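PDB 2CU2: putative mannose-1-phosphate guanylyl transferase from Thermus thermophilus, which probably catalyses the transfer of a guanylyl group from GTP to mannose 1-phosphate, forming GDP-mannose and releasing pyrophosphate. Local coordinates for residues 87-92 and 206-211; 198-203 and 235-240; 93-98 and 192-197; 5-10 and 39-44; 149-154 and 244-249. All coordinates share one frame; numbering follows the deposited sequence.

Interaction 1: 87-92 and 206-211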
# COMPACT_ATOMS: atom_id res chain seq x y z
N ALA A 87 -28.45 23.41 6.66
CA ALA A 87 -28.08 23.13 8.05
C ALA A 87 -28.26 24.39 8.90
O ALA A 87 -28.75 24.33 10.02
CB ALA A 87 -26.64 22.64 8.12
N VAL A 88 -27.87 25.55 8.37
CA VAL A 88 -28.00 26.80 9.11
C VAL A 88 -29.48 27.10 9.38
O VAL A 88 -29.84 27.59 10.45
CB VAL A 88 -27.35 27.97 8.34
CG1 VAL A 88 -27.72 29.29 8.99
CG2 VAL A 88 -25.83 27.80 8.34
N LEU A 89 -30.34 26.79 8.41
CA LEU A 89 -31.77 27.00 8.56
C LEU A 89 -32.26 26.26 9.81
O LEU A 89 -32.95 26.82 10.65
CB LEU A 89 -32.52 26.48 7.33
CG LEU A 89 -34.02 26.22 7.51
CD1 LEU A 89 -34.75 27.53 7.76
CD2 LEU A 89 -34.57 25.53 6.26
N LEU A 90 -31.89 24.99 9.92
CA LEU A 90 -32.31 24.17 11.05
C LEU A 90 -31.77 24.72 12.37
O LEU A 90 -32.42 24.72 13.40
CB LEU A 90 -31.79 22.75 10.83
CG LEU A 90 -32.30 22.14 9.52
CD1 LEU A 90 -31.99 20.64 9.42
CD2 LEU A 90 -33.81 22.27 9.35
N GLY A 91 -30.49 25.16 12.32
CA GLY A 91 -29.87 25.69 13.52
C GLY A 91 -30.60 26.94 14.02
O GLY A 91 -30.78 27.16 15.21
N VAL A 92 -31.01 27.79 13.06
CA VAL A 92 -31.70 29.02 13.43
C VAL A 92 -33.07 28.71 14.05
O VAL A 92 -33.50 29.34 15.00
CB VAL A 92 -31.87 29.87 12.17
CG1 VAL A 92 -32.76 31.07 12.47
CG2 VAL A 92 -30.52 30.36 11.69
N PRO A 206 -35.27 33.82 -0.09
CA PRO A 206 -36.71 33.64 0.14
C PRO A 206 -37.13 32.20 0.47
O PRO A 206 -38.00 31.95 1.30
CB PRO A 206 -37.39 34.15 -1.12
CG PRO A 206 -36.49 35.25 -1.67
CD PRO A 206 -35.07 34.67 -1.25
N SER A 207 -36.54 31.25 -0.27
CA SER A 207 -36.87 29.85 -0.04
C SER A 207 -36.65 29.44 1.43
O SER A 207 -37.41 28.68 2.02
CB SER A 207 -36.01 28.98 -0.95
OG SER A 207 -34.63 29.21 -0.66
N HIS A 208 -35.54 29.94 1.99
CA HIS A 208 -35.20 29.57 3.37
C HIS A 208 -35.99 30.38 4.40
O HIS A 208 -36.28 29.92 5.50
CB HIS A 208 -33.69 29.77 3.57
CG HIS A 208 -32.91 28.68 2.88
ND1 HIS A 208 -33.01 28.39 1.56
CD2 HIS A 208 -32.01 27.76 3.45
CE1 HIS A 208 -32.19 27.35 1.34
NE2 HIS A 208 -31.58 26.95 2.45
N HIS A 209 -36.29 31.64 4.05
CA HIS A 209 -37.10 32.45 4.97
C HIS A 209 -38.50 31.83 5.13
O HIS A 209 -39.04 31.71 6.22
CB HIS A 209 -37.20 33.89 4.44
CG HIS A 209 -38.35 34.62 5.08
ND1 HIS A 209 -39.60 34.66 4.56
CD2 HIS A 209 -38.34 35.41 6.24
CE1 HIS A 209 -40.33 35.43 5.39
NE2 HIS A 209 -39.60 35.90 6.41
N GLU A 210 -39.08 31.46 3.97
CA GLU A 210 -40.39 30.81 4.00
C GLU A 210 -40.32 29.46 4.72
O GLU A 210 -41.19 29.09 5.50
CB GLU A 210 -40.86 30.61 2.55
CG GLU A 210 -42.38 30.43 2.45
CD GLU A 210 -42.79 30.33 0.99
OE1 GLU A 210 -42.72 29.25 0.43
OE2 GLU A 210 -43.21 31.34 0.43
N ALA A 211 -39.26 28.70 4.41
CA ALA A 211 -39.09 27.41 5.07
C ALA A 211 -38.99 27.58 6.59
O ALA A 211 -39.56 26.83 7.37
CB ALA A 211 -37.82 26.75 4.52

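Interaction 2: 198-203 and 235-240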
# COMPACT_ATOMS: atom_id res chain seq x y z
N ALA A 198 -32.43 35.36 10.24
CA ALA A 198 -33.79 35.28 9.74
C ALA A 198 -34.05 36.40 8.72
O ALA A 198 -34.61 36.20 7.66
CB ALA A 198 -34.76 35.42 10.91
N GLU A 199 -33.64 37.62 9.12
CA GLU A 199 -33.83 38.76 8.23
C GLU A 199 -33.01 38.62 6.95
O GLU A 199 -33.40 39.04 5.88
CB GLU A 199 -33.43 40.03 8.99
CG GLU A 199 -33.66 41.32 8.19
CD GLU A 199 -35.06 41.34 7.61
OE1 GLU A 199 -35.98 40.85 8.25
OE2 GLU A 199 -35.24 41.91 6.54
N LEU A 200 -31.80 38.03 7.09
CA LEU A 200 -30.99 37.81 5.89
C LEU A 200 -31.66 36.82 4.93
O LEU A 200 -31.60 36.96 3.72
CB LEU A 200 -29.62 37.28 6.32
CG LEU A 200 -28.69 38.38 6.82
CD1 LEU A 200 -27.34 37.85 7.30
CD2 LEU A 200 -28.36 39.44 5.77
N PHE A 201 -32.28 35.77 5.51
CA PHE A 201 -33.02 34.83 4.67
C PHE A 201 -34.11 35.59 3.88
O PHE A 201 -34.30 35.41 2.68
CB PHE A 201 -33.70 33.77 5.55
CG PHE A 201 -32.77 32.65 5.97
CD1 PHE A 201 -31.52 32.49 5.37
CD2 PHE A 201 -33.18 31.76 6.94
CE1 PHE A 201 -30.69 31.44 5.76
CE2 PHE A 201 -32.35 30.71 7.33
CZ PHE A 201 -31.10 30.55 6.74
N ARG A 202 -34.85 36.43 4.62
CA ARG A 202 -35.95 37.19 4.02
C ARG A 202 -35.48 38.03 2.82
O ARG A 202 -36.16 38.16 1.81
CB ARG A 202 -36.55 38.10 5.09
CG ARG A 202 -37.48 39.16 4.50
CD ARG A 202 -38.77 39.30 5.30
NE ARG A 202 -39.18 40.71 5.37
CZ ARG A 202 -38.98 41.36 6.53
NH1 ARG A 202 -38.43 40.73 7.56
NH2 ARG A 202 -39.34 42.64 6.65
N ARG A 203 -34.28 38.65 2.98
CA ARG A 203 -33.80 39.57 1.94
C ARG A 203 -33.16 38.86 0.73
O ARG A 203 -33.37 39.23 -0.41
CB ARG A 203 -32.77 40.52 2.55
CG ARG A 203 -33.34 41.46 3.61
CD ARG A 203 -32.23 42.31 4.26
NE ARG A 203 -32.78 43.19 5.29
CZ ARG A 203 -31.93 43.81 6.13
NH1 ARG A 203 -30.62 43.63 6.02
NH2 ARG A 203 -32.42 44.61 7.07
N TYR A 235 -22.66 31.37 -0.27
CA TYR A 235 -23.15 31.91 -1.54
C TYR A 235 -24.57 32.45 -1.41
O TYR A 235 -24.95 33.46 -2.01
CB TYR A 235 -23.11 30.79 -2.58
CG TYR A 235 -23.65 31.28 -3.88
CD1 TYR A 235 -22.97 32.28 -4.57
CD2 TYR A 235 -24.77 30.68 -4.45
CE1 TYR A 235 -23.40 32.66 -5.83
CE2 TYR A 235 -25.21 31.07 -5.71
CZ TYR A 235 -24.53 32.06 -6.40
OH TYR A 235 -24.95 32.44 -7.66
N GLY A 236 -25.39 31.73 -0.63
CA GLY A 236 -26.80 32.10 -0.53
C GLY A 236 -27.02 33.36 0.30
O GLY A 236 -27.97 34.11 0.11
N VAL A 237 -26.13 33.57 1.29
CA VAL A 237 -26.35 34.68 2.21
C VAL A 237 -25.12 35.58 2.36
O VAL A 237 -25.17 36.79 2.15
CB VAL A 237 -26.72 34.09 3.58
CG1 VAL A 237 -26.67 35.19 4.64
CG2 VAL A 237 -28.12 33.50 3.53
N MET A 238 -24.00 34.96 2.76
CA MET A 238 -22.83 35.74 3.13
C MET A 238 -22.37 36.71 2.03
O MET A 238 -22.06 37.87 2.27
CB MET A 238 -21.70 34.78 3.50
CG MET A 238 -21.97 34.04 4.81
SD MET A 238 -22.63 35.14 6.08
CE MET A 238 -23.43 33.89 7.10
N GLU A 239 -22.30 36.19 0.79
CA GLU A 239 -21.77 37.00 -0.29
C GLU A 239 -22.69 38.19 -0.63
O GLU A 239 -22.33 39.09 -1.37
CB GLU A 239 -21.59 36.11 -1.52
CG GLU A 239 -20.54 35.02 -1.28
CD GLU A 239 -20.43 34.14 -2.51
OE1 GLU A 239 -19.80 33.10 -2.43
OE2 GLU A 239 -20.99 34.51 -3.54
N LYS A 240 -23.91 38.14 -0.08
CA LYS A 240 -24.86 39.23 -0.35
C LYS A 240 -25.09 40.12 0.88
O LYS A 240 -25.68 41.19 0.80
CB LYS A 240 -26.18 38.61 -0.82
CG LYS A 240 -25.96 37.32 -1.62
CD LYS A 240 -26.72 37.33 -2.95
CE LYS A 240 -26.33 36.16 -3.86
NZ LYS A 240 -27.45 35.23 -3.99

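Interaction 3: 93-98 and 192-197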
# COMPACT_ATOMS: atom_id res chain seq x y z
N ALA A 93 -33.77 27.74 13.43
CA ALA A 93 -35.07 27.36 13.96
C ALA A 93 -34.99 26.99 15.44
O ALA A 93 -35.82 27.37 16.25
CB ALA A 93 -35.58 26.16 13.15
N GLU A 94 -33.96 26.18 15.76
CA GLU A 94 -33.81 25.75 17.15
C GLU A 94 -33.44 26.91 18.07
O GLU A 94 -33.99 27.09 19.15
CB GLU A 94 -32.72 24.68 17.19
CG GLU A 94 -33.20 23.34 16.62
CD GLU A 94 -34.35 22.83 17.46
OE1 GLU A 94 -34.19 22.72 18.66
OE2 GLU A 94 -35.40 22.56 16.89
N ALA A 95 -32.44 27.70 17.63
CA ALA A 95 -32.00 28.83 18.43
C ALA A 95 -33.17 29.76 18.78
O ALA A 95 -33.31 30.25 19.90
CB ALA A 95 -30.95 29.60 17.63
N LEU A 96 -34.00 30.03 17.76
CA LEU A 96 -35.11 30.95 17.96
C LEU A 96 -36.04 30.50 19.09
O LEU A 96 -36.30 31.22 20.05
CB LEU A 96 -35.89 31.05 16.65
CG LEU A 96 -35.24 32.01 15.66
CD1 LEU A 96 -35.93 32.01 14.29
CD2 LEU A 96 -35.25 33.46 16.14
N LYS A 97 -36.59 29.28 18.94
CA LYS A 97 -37.54 28.80 19.94
C LYS A 97 -36.85 28.36 21.24
O LYS A 97 -37.48 28.05 22.24
CB LYS A 97 -38.36 27.65 19.35
CG LYS A 97 -37.50 26.45 18.97
CD LYS A 97 -38.14 25.62 17.85
CE LYS A 97 -38.19 24.13 18.17
NZ LYS A 97 -38.12 23.35 16.93
N GLU A 98 -35.51 28.30 21.18
CA GLU A 98 -34.75 28.08 22.41
C GLU A 98 -34.48 29.41 23.12
O GLU A 98 -34.05 29.46 24.26
CB GLU A 98 -33.43 27.40 22.05
CG GLU A 98 -33.55 25.87 21.98
CD GLU A 98 -34.26 25.36 23.21
OE1 GLU A 98 -34.05 25.92 24.28
OE2 GLU A 98 -35.02 24.40 23.09
N PHE A 192 -23.88 35.19 14.80
CA PHE A 192 -24.93 36.19 14.66
C PHE A 192 -26.11 35.89 15.59
O PHE A 192 -26.29 34.78 16.06
CB PHE A 192 -25.42 36.16 13.21
CG PHE A 192 -25.69 34.74 12.79
CD1 PHE A 192 -26.92 34.16 13.08
CD2 PHE A 192 -24.73 34.02 12.10
CE1 PHE A 192 -27.18 32.86 12.67
CE2 PHE A 192 -25.00 32.72 11.70
CZ PHE A 192 -26.22 32.14 11.98
N ALA A 193 -26.88 36.95 15.89
CA ALA A 193 -28.16 36.70 16.53
C ALA A 193 -29.11 36.02 15.55
O ALA A 193 -29.16 36.34 14.37
CB ALA A 193 -28.74 38.04 16.98
N PRO A 194 -29.85 35.01 16.05
CA PRO A 194 -30.76 34.26 15.21
C PRO A 194 -31.63 35.17 14.33
O PRO A 194 -31.89 34.89 13.16
CB PRO A 194 -31.62 33.39 16.13
CG PRO A 194 -30.84 33.22 17.44
CD PRO A 194 -29.87 34.50 17.41
N ALA A 195 -32.12 36.28 14.92
CA ALA A 195 -32.98 37.17 14.16
C ALA A 195 -32.28 37.77 12.93
O ALA A 195 -32.86 37.94 11.87
CB ALA A 195 -33.48 38.29 15.07
N THR A 196 -31.00 38.15 13.11
CA THR A 196 -30.30 38.76 11.98
C THR A 196 -30.17 37.80 10.78
O THR A 196 -30.15 38.20 9.63
CB THR A 196 -28.94 39.32 12.40
OG1 THR A 196 -29.12 40.31 13.42
CG2 THR A 196 -28.19 39.95 11.22
N MET A 197 -30.05 36.49 11.08
CA MET A 197 -30.02 35.54 9.97
C MET A 197 -31.41 35.35 9.36
O MET A 197 -31.58 35.18 8.16
CB MET A 197 -29.45 34.20 10.46
CG MET A 197 -29.39 33.11 9.37
SD MET A 197 -28.59 33.65 7.85
CE MET A 197 -26.88 33.51 8.38

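Interaction 4: 5-10 and 39-44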
# COMPACT_ATOMS: atom_id res chain seq x y z
N ALA A 5 -24.62 26.72 19.70
CA ALA A 5 -23.60 26.43 18.71
C ALA A 5 -24.11 25.36 17.76
O ALA A 5 -24.62 24.33 18.20
CB ALA A 5 -22.32 25.97 19.40
N LEU A 6 -23.98 25.62 16.47
CA LEU A 6 -24.38 24.65 15.46
C LEU A 6 -23.10 24.07 14.86
O LEU A 6 -22.30 24.80 14.26
CB LEU A 6 -25.19 25.30 14.34
CG LEU A 6 -25.47 24.34 13.17
CD1 LEU A 6 -26.49 23.30 13.61
CD2 LEU A 6 -25.98 25.10 11.95
N VAL A 7 -22.90 22.77 15.04
CA VAL A 7 -21.75 22.08 14.49
C VAL A 7 -22.14 21.25 13.27
O VAL A 7 -22.81 20.23 13.35
CB VAL A 7 -21.17 21.17 15.57
CG1 VAL A 7 -19.97 20.40 15.03
CG2 VAL A 7 -20.72 22.01 16.76
N MET A 8 -21.72 21.74 12.09
CA MET A 8 -22.10 21.08 10.85
C MET A 8 -21.15 19.93 10.50
O MET A 8 -19.97 20.12 10.22
CB MET A 8 -22.11 22.12 9.74
CG MET A 8 -23.03 23.30 10.05
SD MET A 8 -23.18 24.44 8.67
CE MET A 8 -21.48 25.03 8.65
N ALA A 9 -21.69 18.70 10.57
CA ALA A 9 -20.91 17.54 10.17
C ALA A 9 -21.35 17.03 8.80
O ALA A 9 -22.50 16.65 8.58
CB ALA A 9 -21.11 16.45 11.22
N GLY A 10 -20.41 17.07 7.84
CA GLY A 10 -20.74 16.62 6.49
C GLY A 10 -19.49 16.37 5.64
O GLY A 10 -18.37 16.38 6.12
N GLU A 39 -14.37 15.02 16.89
CA GLU A 39 -13.95 14.84 18.27
C GLU A 39 -13.16 16.05 18.77
O GLU A 39 -13.45 16.60 19.83
CB GLU A 39 -13.10 13.57 18.37
CG GLU A 39 -12.89 13.05 19.78
CD GLU A 39 -12.02 11.79 19.80
OE1 GLU A 39 -12.05 11.01 18.81
OE2 GLU A 39 -11.33 11.59 20.82
N ALA A 40 -12.15 16.45 17.99
CA ALA A 40 -11.31 17.59 18.36
C ALA A 40 -12.13 18.88 18.39
O ALA A 40 -11.88 19.77 19.20
CB ALA A 40 -10.14 17.72 17.37
N THR A 41 -13.11 18.98 17.49
CA THR A 41 -13.97 20.15 17.40
C THR A 41 -14.83 20.32 18.65
O THR A 41 -14.91 21.41 19.22
CB THR A 41 -14.92 20.06 16.18
OG1 THR A 41 -14.15 20.01 14.98
CG2 THR A 41 -15.85 21.27 16.14
N LEU A 42 -15.48 19.24 19.07
CA LEU A 42 -16.34 19.29 20.24
C LEU A 42 -15.54 19.62 21.51
O LEU A 42 -15.99 20.39 22.36
CB LEU A 42 -17.08 17.95 20.41
CG LEU A 42 -17.96 17.51 19.23
CD1 LEU A 42 -18.49 16.11 19.47
CD2 LEU A 42 -19.11 18.49 19.04
N GLU A 43 -14.36 19.04 21.62
CA GLU A 43 -13.50 19.26 22.78
C GLU A 43 -13.06 20.72 22.85
O GLU A 43 -13.01 21.33 23.91
CB GLU A 43 -12.28 18.34 22.67
CG GLU A 43 -11.17 18.64 23.65
CD GLU A 43 -9.99 17.70 23.46
OE1 GLU A 43 -8.93 17.96 24.08
OE2 GLU A 43 -10.12 16.70 22.71
N ARG A 44 -12.74 21.26 21.68
CA ARG A 44 -12.30 22.63 21.51
C ARG A 44 -13.43 23.63 21.82
O ARG A 44 -13.18 24.75 22.30
CB ARG A 44 -11.82 22.78 20.07
CG ARG A 44 -11.48 24.16 19.58
CD ARG A 44 -11.07 24.06 18.12
NE ARG A 44 -9.99 23.09 17.96
CZ ARG A 44 -10.00 22.07 17.11
NH1 ARG A 44 -11.04 21.86 16.30
NH2 ARG A 44 -8.96 21.25 17.07

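Interaction 5: 149-154 and 244-249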
# COMPACT_ATOMS: atom_id res chain seq x y z
N GLY A 149 -12.45 29.93 -0.15
CA GLY A 149 -13.13 31.17 -0.44
C GLY A 149 -12.30 32.20 0.30
O GLY A 149 -11.63 31.87 1.29
N TYR A 150 -12.32 33.44 -0.16
CA TYR A 150 -11.57 34.51 0.48
C TYR A 150 -12.52 35.63 0.89
O TYR A 150 -13.66 35.68 0.42
CB TYR A 150 -10.50 35.08 -0.47
CG TYR A 150 -9.36 34.13 -0.77
CD1 TYR A 150 -9.57 32.92 -1.44
CD2 TYR A 150 -8.05 34.44 -0.37
CE1 TYR A 150 -8.52 32.05 -1.71
CE2 TYR A 150 -6.99 33.57 -0.64
CZ TYR A 150 -7.24 32.38 -1.31
OH TYR A 150 -6.22 31.51 -1.54
N ILE A 151 -12.05 36.52 1.76
CA ILE A 151 -12.84 37.65 2.22
C ILE A 151 -12.05 38.95 2.10
O ILE A 151 -10.88 39.00 2.45
CB ILE A 151 -13.25 37.49 3.69
CG1 ILE A 151 -13.98 36.17 3.91
CG2 ILE A 151 -14.13 38.67 4.10
CD1 ILE A 151 -14.30 35.89 5.38
N ARG A 152 -12.71 40.00 1.60
CA ARG A 152 -12.07 41.31 1.47
C ARG A 152 -12.21 42.02 2.80
O ARG A 152 -13.31 42.07 3.36
CB ARG A 152 -12.78 42.19 0.42
CG ARG A 152 -12.89 41.62 -0.97
CD ARG A 152 -13.27 42.74 -1.94
NE ARG A 152 -13.62 42.26 -3.27
CZ ARG A 152 -14.79 41.73 -3.60
NH1 ARG A 152 -15.75 41.62 -2.68
NH2 ARG A 152 -15.01 41.31 -4.83
N LEU A 153 -11.13 42.58 3.31
CA LEU A 153 -11.19 43.28 4.58
C LEU A 153 -11.18 44.79 4.43
O LEU A 153 -10.42 45.35 3.64
CB LEU A 153 -10.01 42.87 5.46
CG LEU A 153 -9.87 41.41 5.88
CD1 LEU A 153 -8.68 41.30 6.83
CD2 LEU A 153 -11.15 40.92 6.55
N GLY A 154 -12.04 45.45 5.20
CA GLY A 154 -12.09 46.90 5.18
C GLY A 154 -11.23 47.35 6.34
O GLY A 154 -10.44 46.55 6.84
N VAL A 244 -21.33 43.06 7.48
CA VAL A 244 -20.47 41.94 7.86
C VAL A 244 -19.22 42.40 8.61
O VAL A 244 -18.56 43.38 8.26
CB VAL A 244 -20.06 41.21 6.58
CG1 VAL A 244 -19.17 40.02 6.93
CG2 VAL A 244 -21.30 40.72 5.85
N ARG A 245 -18.92 41.69 9.71
CA ARG A 245 -17.67 41.92 10.42
C ARG A 245 -16.78 40.67 10.39
O ARG A 245 -17.25 39.55 10.28
CB ARG A 245 -18.00 42.28 11.87
CG ARG A 245 -18.51 43.72 12.03
CD ARG A 245 -19.13 43.96 13.41
NE ARG A 245 -19.44 45.38 13.59
CZ ARG A 245 -20.11 45.72 14.71
NH1 ARG A 245 -20.45 44.80 15.60
NH2 ARG A 245 -20.42 47.00 14.93
N VAL A 246 -15.46 40.90 10.44
CA VAL A 246 -14.54 39.76 10.38
C VAL A 246 -13.51 39.80 11.50
O VAL A 246 -12.85 40.81 11.74
CB VAL A 246 -13.84 39.79 9.02
CG1 VAL A 246 -12.93 38.58 8.88
CG2 VAL A 246 -14.87 39.78 7.91
N VAL A 247 -13.37 38.66 12.16
CA VAL A 247 -12.34 38.41 13.16
C VAL A 247 -11.22 37.53 12.61
O VAL A 247 -11.44 36.47 12.03
CB VAL A 247 -12.99 37.74 14.37
CG1 VAL A 247 -11.93 37.46 15.43
CG2 VAL A 247 -14.05 38.66 14.95
N LEU A 248 -9.97 38.02 12.76
CA LEU A 248 -8.83 37.26 12.27
C LEU A 248 -8.32 36.26 13.31
O LEU A 248 -7.89 36.60 14.40
CB LEU A 248 -7.72 38.24 11.91
CG LEU A 248 -8.00 39.03 10.63
CD1 LEU A 248 -6.77 39.78 10.13
CD2 LEU A 248 -8.47 38.15 9.48
N GLY A 249 -8.42 34.96 12.95
CA GLY A 249 -7.86 33.93 13.81
C GLY A 249 -6.38 33.71 13.48
O GLY A 249 -5.96 33.69 12.34

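Interaction 1: 87-92 and 206-211
Leu89 of 87-92 is met by His208 and Ala211, three residues apart on 206-211 and so on the same flank of that helix. Just ahead of them, Ser207 acts indirectly: its OG lies 2.9 Å from ND1 of His208, in the ring plane at its edge, a hydrogen bond in which either residue could be the donor. This bond helps to fix the rotation of the imidazole. At His208 the two backbones come nearest, with CA of Leu89 6.7 Å from CA of His208. A chi1 of -75° sets the ring off the helix so that its CD2 comes to Leu89 CB, 4.1 Å away, by an oblique approach. The backbone takes part as well, Leu89 CD1 resting 3.6 Å from His208 O. This is helix-to-helix packing in the alpha-helical layer of the GT-A-type nucleotidyltransferase domain, where helix 83-98 is bordered by helices 194-204 and 206-216. Phe201 of helix 194-204 brings its ring against that of His208, the planes inclined at about 55°. One turn further on, Ala211 points its methyl at Leu89, and its CB takes Leu89 CD2 at 3.9 Å. Leu228 touches Leu89, His208 and Ala211 alike.

Interaction 2: 198-203 and 235-240
Packing between two helices of the nucleotidyltransferase domain, 194-204 and 233-238, centres on Val237, whose two methyls part between neighbouring residues, Leu200 and Phe201. CG1 of Val237 sits 3.8 Å from Leu200 CD1 and 4.0 Å from Leu200 CB, the leucine lying roughly perpendicular to the valine. Its other methyl, CG2, approaches the Phe201 ring at the edge, near the ring plane, 4.0 Å from CE1. Phe201 starts out away from Val237; with CG opposite the carbonyl carbon (chi1 -82°) its ring is brought round so that one edge returns to the contact. In place of Val237 an alanine would lack both methyls, which would probably open a gap beside Leu200 and leave the Phe201 edge more room to shift. Met197 and Leu205 also touch Val237, extending the apolar surroundings. Charge is kept to another part of helix 194-204: Glu199 joins Arg202 and Arg203 in a salt-bridge network, the hydrogen bond from Arg203 NE being weak. Val237 itself lies in a wider pi-type turn of its helix. The result is apolar packing of helix 194-204 on helix 233-238 within the GT-A-type domain, with Val237 fitted between Leu200 and Phe201.

Interaction 3: 93-98 and 192-197
Leu96 and Pro194 lie alongside one another and run in opposite directions, so that the leucine passes the proline ring instead of meeting it head-on. The leucine starts beside the contact, and a chi1 of -81° swings its branched end back to the proline. CD2 of Leu96 thereby reaches Pro194 CB at 3.6 Å, and CG of Leu96 follows at 3.9 Å from the same carbon. Ala95, the preceding residue, directs its methyl toward the proline and touches another corner: Ala95 CB is 3.6 Å from Pro194 CG. Pro194 is thus held by two successive residues near the end of helix 83-98, at the point where strand 184-192 gives way to helix 194-204. Ala193 occupies the N-cap of that helix, and Pro194 opens its first turn, where proline is well tolerated because a backbone N-H would have no helical carbonyl to bond. Leu212 and Leu216 of helix 206-216 also touch Leu96. On the outer part of 93-98, Lys97 NZ forms a salt bridge with Glu94 OE2 at 2.8 Å, met on the syn side and 34° out of the carboxylate plane. Between the segments themselves the contact is carbon on carbon; no polar bond crosses, so it depends on close fit and on burial of apolar surface.

Interaction 4: 5-10 and 39-44
With its CG1 anti to the backbone N (chi1 179°), Val7 spreads both methyls toward helix 37-45, one for each of two successive residues. Thr41 has OG1 beside its backbone N (chi1 -62°), which turns its methyl, not its hydroxyl, to the strand: Thr41 CG2 lies 4.4 Å from Val7 CG1. The hydroxyl meanwhile hydrogen-bonds to the carbonyl of Leu37, one turn back along the helix, and its polarity is met without reaching across. Leu42 sets out beside the contact, but its end bends back, bringing CD2 to 4.5 Å from Val7 CG2. These are loose van der Waals contacts, the nearest CA atoms, those of Val7 and Leu42, being 8.4 Å apart. Further apolar side chains close in around the valine: Leu38 and Leu45 of the same helix, with Leu56 and Leu106 of the strands that flank 3-8. Polar grips on the helix lie away from Val7. The Arg44 guanidinium has Ala40 O 3.6 Å above one face, over its centre, while its NE makes a salt bridge to Asp115. Leu6, the neighbour of Val7, touches helix 83-98, which therefore packs on the other face of the strand. Strand 3-8, helix 37-45 and the adjacent parallel strand 54-59 make up a beta-alpha-beta crossover, the opening unit of the Rossmann-like GT-A fold; the glycine-rich loop entered at Gly10 probably handles nucleotide phosphates, as in related nucleotidyltransferases.

Interaction 5: 149-154 and 244-249
Leu153 lays its branched end across Val246, with CD2 3.8 Å from Val246 CG1 and also 3.8 Å from Val246 CB. The leucine is roughly perpendicular to the valine, so one leucine methyl rests against the branch point of Val246. The other methyl goes to a different partner: CD1 of Leu153 meets Leu248 CD1 at 4.1 Å, the two leucines reaching for each other tip to tip. Leu153 can serve both because its chi1 of -61° points the fork at 244-249, one methyl for Val246 and one for Leu248. Two residues back, Ile151 adds a smaller contact, its CG2 4.0 Å from Val246 CG2 as the two side chains run antiparallel alongside each other. Val246 is thus approached by Leu153 and Ile151, which project from the same face of their strand, while Arg152 between them points away. With an alanine in place of Leu153, the fork would be missing, which would probably leave Val246 less covered and Leu248 without its tip-to-tip partner. No hydrogen bond joins the segments, and none is expected between strands that cross at 96° with their axes 8.3 Å apart. The two face one another across the inside of a curled sheet. Strand 160-167 pairs antiparallel with both, while strands 134-139 and 184-192 complete the turn of the sheet; from these neighbours Phe166, Val184 and Ala136 touch Ile151, and Tyr161 and Val184 touch Leu248.

No hydrogen bond crosses any of the five contacts; 2 to 5 are carbon on carbon, whereas 1 sets a leucine against an imidazole and a backbone carbonyl as well as a methyl. Interactions 1, 2 and 3 form one continuous helical cluster: 1 and 3 share helix 83-98, 2 and 3 share helix 194-204, and Phe201 and Met197 carry packing between them. Interactions 1 and 2 are buried, whereas 3 reaches the surface near a helix end. Interaction 4, nearest the centre of the chain, packs helix on strand and touches interaction 1 through Leu6 and Met8. Interaction 5, partly buried, stands apart, strand facing strand in the sheet that interaction 4 also reaches, their centres about 22 Å apart.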